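Local coordinates for protein succinate-semialdehyde dehydrogenase (Synechococcus sp., PDB 4ITA) that probably oxidises succinic semialdehyde to succinate with NADP as cofactor, as a member of the aldehyde dehydrogenase family, at residues T44-S47 with Q48-Q51. Residues are numbered along the deposited sequence; the frame is centred on the assembly and turned at random.
Sequences TSFS and QRRQ. With EDO (1,2-ethanediol), chain S.
R49 reaches back from the first turn of helix 46-62 to T44, just ahead of it. Its chain runs nearly straight (chi2 175°) and carries NE across to T44 OG1, which meets the guanidinium at its edge, in plane, and takes an almost linear hydrogen bond of 2.9 Å from NE. T44 OG1 is also bonded to Y41 O, tying the end of the preceding helix to this one. At the far end of the guanidinium, NH1 bonds to M148 O and, at 2.8 Å, to O2 of an ethanediol molecule presumably left by crystallisation. R49 CZ sits over the face of the F46 ring in a cation-pi contact, 4.9 Å from its centroid; the planes are steeply inclined, 62° apart, so this is not a parallel stack, and R49 NH1 comes nearest, 3.6 Å from F46 CE1.

S45 holds the N-cap position. Q48 kinks at its second torsion (129°) and folds back, and its OE1 accepts a hydrogen bond from S45 N (3.1 Å), the donor lying well above the carbonyl plane. This is the side-chain-to-backbone half of a capping box. S45 OG and S47 OG are hydrogen-bonded at 2.6 Å. A water joins S47 OG to Q48 NE2. Backbone bonds from R49 N to S45 O and from R50 N to F46 O begin the helix, while the R50 side chain turns to A97 O and E101.

With an alanine at R49, T44 OG1 and M148 O would each probably lose a donor, and the F46 ring the cation over its face. The chemistry thus implies a helix start secured twice, by polar capping near the solvent and by a buried arginine linking it to helix 137-149.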
loop_
_atom_site.group_PDB
_atom_site.type_symbol
_atom_site.label_atom_id
_atom_site.label_comp_id
_atom_site.label_asym_id
_atom_site.label_seq_id
_atom_site.Cartn_x
_atom_site.Cartn_y
_atom_site.Cartn_z
ATOM N N THR A 44 -5.183 19.715 15.747
ATOM C CA THR A 44 -4.096 20.680 15.919
ATOM C C THR A 44 -3.690 21.298 14.593
ATOM O O THR A 44 -3.862 20.704 13.532
ATOM C CB THR A 44 -2.834 20.071 16.569
ATOM O OG1 THR A 44 -2.338 18.981 15.769
ATOM C CG2 THR A 44 -3.125 19.601 17.987
ATOM N N SER A 45 -3.148 22.506 14.657
ATOM C CA SER A 45 -2.660 23.156 13.454
ATOM C C SER A 45 -1.281 22.634 13.091
ATOM O O SER A 45 -0.541 22.117 13.943
ATOM C CB SER A 45 -2.583 24.664 13.668
ATOM O OG SER A 45 -1.590 24.960 14.633
ATOM N N PHE A 46 -0.932 22.772 11.820
ATOM C CA PHE A 46 0.424 22.487 11.394
ATOM C C PHE A 46 1.458 23.294 12.172
ATOM O O PHE A 46 2.552 22.805 12.415
ATOM C CB PHE A 46 0.577 22.709 9.889
ATOM C CG PHE A 46 -0.011 21.608 9.060
ATOM C CD1 PHE A 46 0.541 20.331 9.093
ATOM C CD2 PHE A 46 -1.124 21.834 8.257
ATOM C CE1 PHE A 46 0.002 19.306 8.326
ATOM C CE2 PHE A 46 -1.670 20.812 7.486
ATOM C CZ PHE A 46 -1.110 19.545 7.522
ATOM N N SER A 47 1.124 24.523 12.568
ATOM C CA SER A 47 2.073 25.337 13.325
ATOM C C SER A 47 2.456 24.681 14.648
ATOM O O SER A 47 3.628 24.672 15.024
ATOM C CB SER A 47 1.528 26.741 13.570
ATOM O OG SER A 47 0.273 26.680 14.215
ATOM N N GLN A 48 1.479 24.113 15.348
ATOM C CA GLN A 48 1.768 23.396 16.592
ATOM C C GLN A 48 2.612 22.151 16.330
ATOM O O GLN A 48 3.615 21.922 17.008
ATOM C CB GLN A 48 0.478 23.008 17.325
ATOM C CG GLN A 48 -0.199 24.160 18.038
ATOM C CD GLN A 48 -1.680 24.293 17.694
ATOM O OE1 GLN A 48 -2.403 23.299 17.555
ATOM N NE2 GLN A 48 -2.135 25.534 17.550
ATOM N N ARG A 49 2.222 21.356 15.334
ATOM C CA ARG A 49 2.951 20.123 15.036
ATOM C C ARG A 49 4.380 20.445 14.643
ATOM O O ARG A 49 5.314 19.768 15.060
ATOM C CB ARG A 49 2.266 19.349 13.915
ATOM C CG ARG A 49 0.823 18.991 14.211
ATOM C CD ARG A 49 0.189 18.328 13.012
ATOM N NE ARG A 49 -1.259 18.335 13.135
ATOM C CZ ARG A 49 -2.090 17.993 12.164
ATOM N NH1 ARG A 49 -1.625 17.592 10.990
ATOM N NH2 ARG A 49 -3.395 18.053 12.377
ATOM N N ARG A 50 4.542 21.500 13.847
ATOM C CA ARG A 50 5.851 21.953 13.401
ATOM C C ARG A 50 6.724 22.402 14.564
ATOM O O ARG A 50 7.912 22.088 14.617
ATOM C CB ARG A 50 5.672 23.105 12.410
ATOM C CG ARG A 50 6.961 23.684 11.880
ATOM C CD ARG A 50 6.703 24.794 10.866
ATOM N NE ARG A 50 5.918 24.318 9.725
ATOM C CZ ARG A 50 4.657 24.669 9.477
ATOM N NH1 ARG A 50 4.029 24.171 8.424
ATOM N NH2 ARG A 50 4.024 25.521 10.279
ATOM N N GLN A 51 6.135 23.141 15.497
ATOM C CA GLN A 51 6.859 23.568 16.692
ATOM C C GLN A 51 7.380 22.369 17.481
ATOM O O GLN A 51 8.553 22.315 17.865
ATOM C CB GLN A 51 5.947 24.405 17.586
ATOM C CG GLN A 51 6.596 24.756 18.909
ATOM C CD GLN A 51 5.600 25.226 19.952
ATOM O OE1 GLN A 51 4.408 25.401 19.672
ATOM N NE2 GLN A 51 6.086 25.440 21.170
HETATM C C1 EDO S . -5.325 16.635 10.593
HETATM O O1 EDO S . -6.752 16.519 10.446
HETATM C C2 EDO S . -4.660 17.375 9.435
HETATM O O2 EDO S . -3.435 16.734 9.039
HETATM O O HOH W 1 3.040 26.712 17.784
HETATM O O HOH W 2 0.445 27.121 16.956
#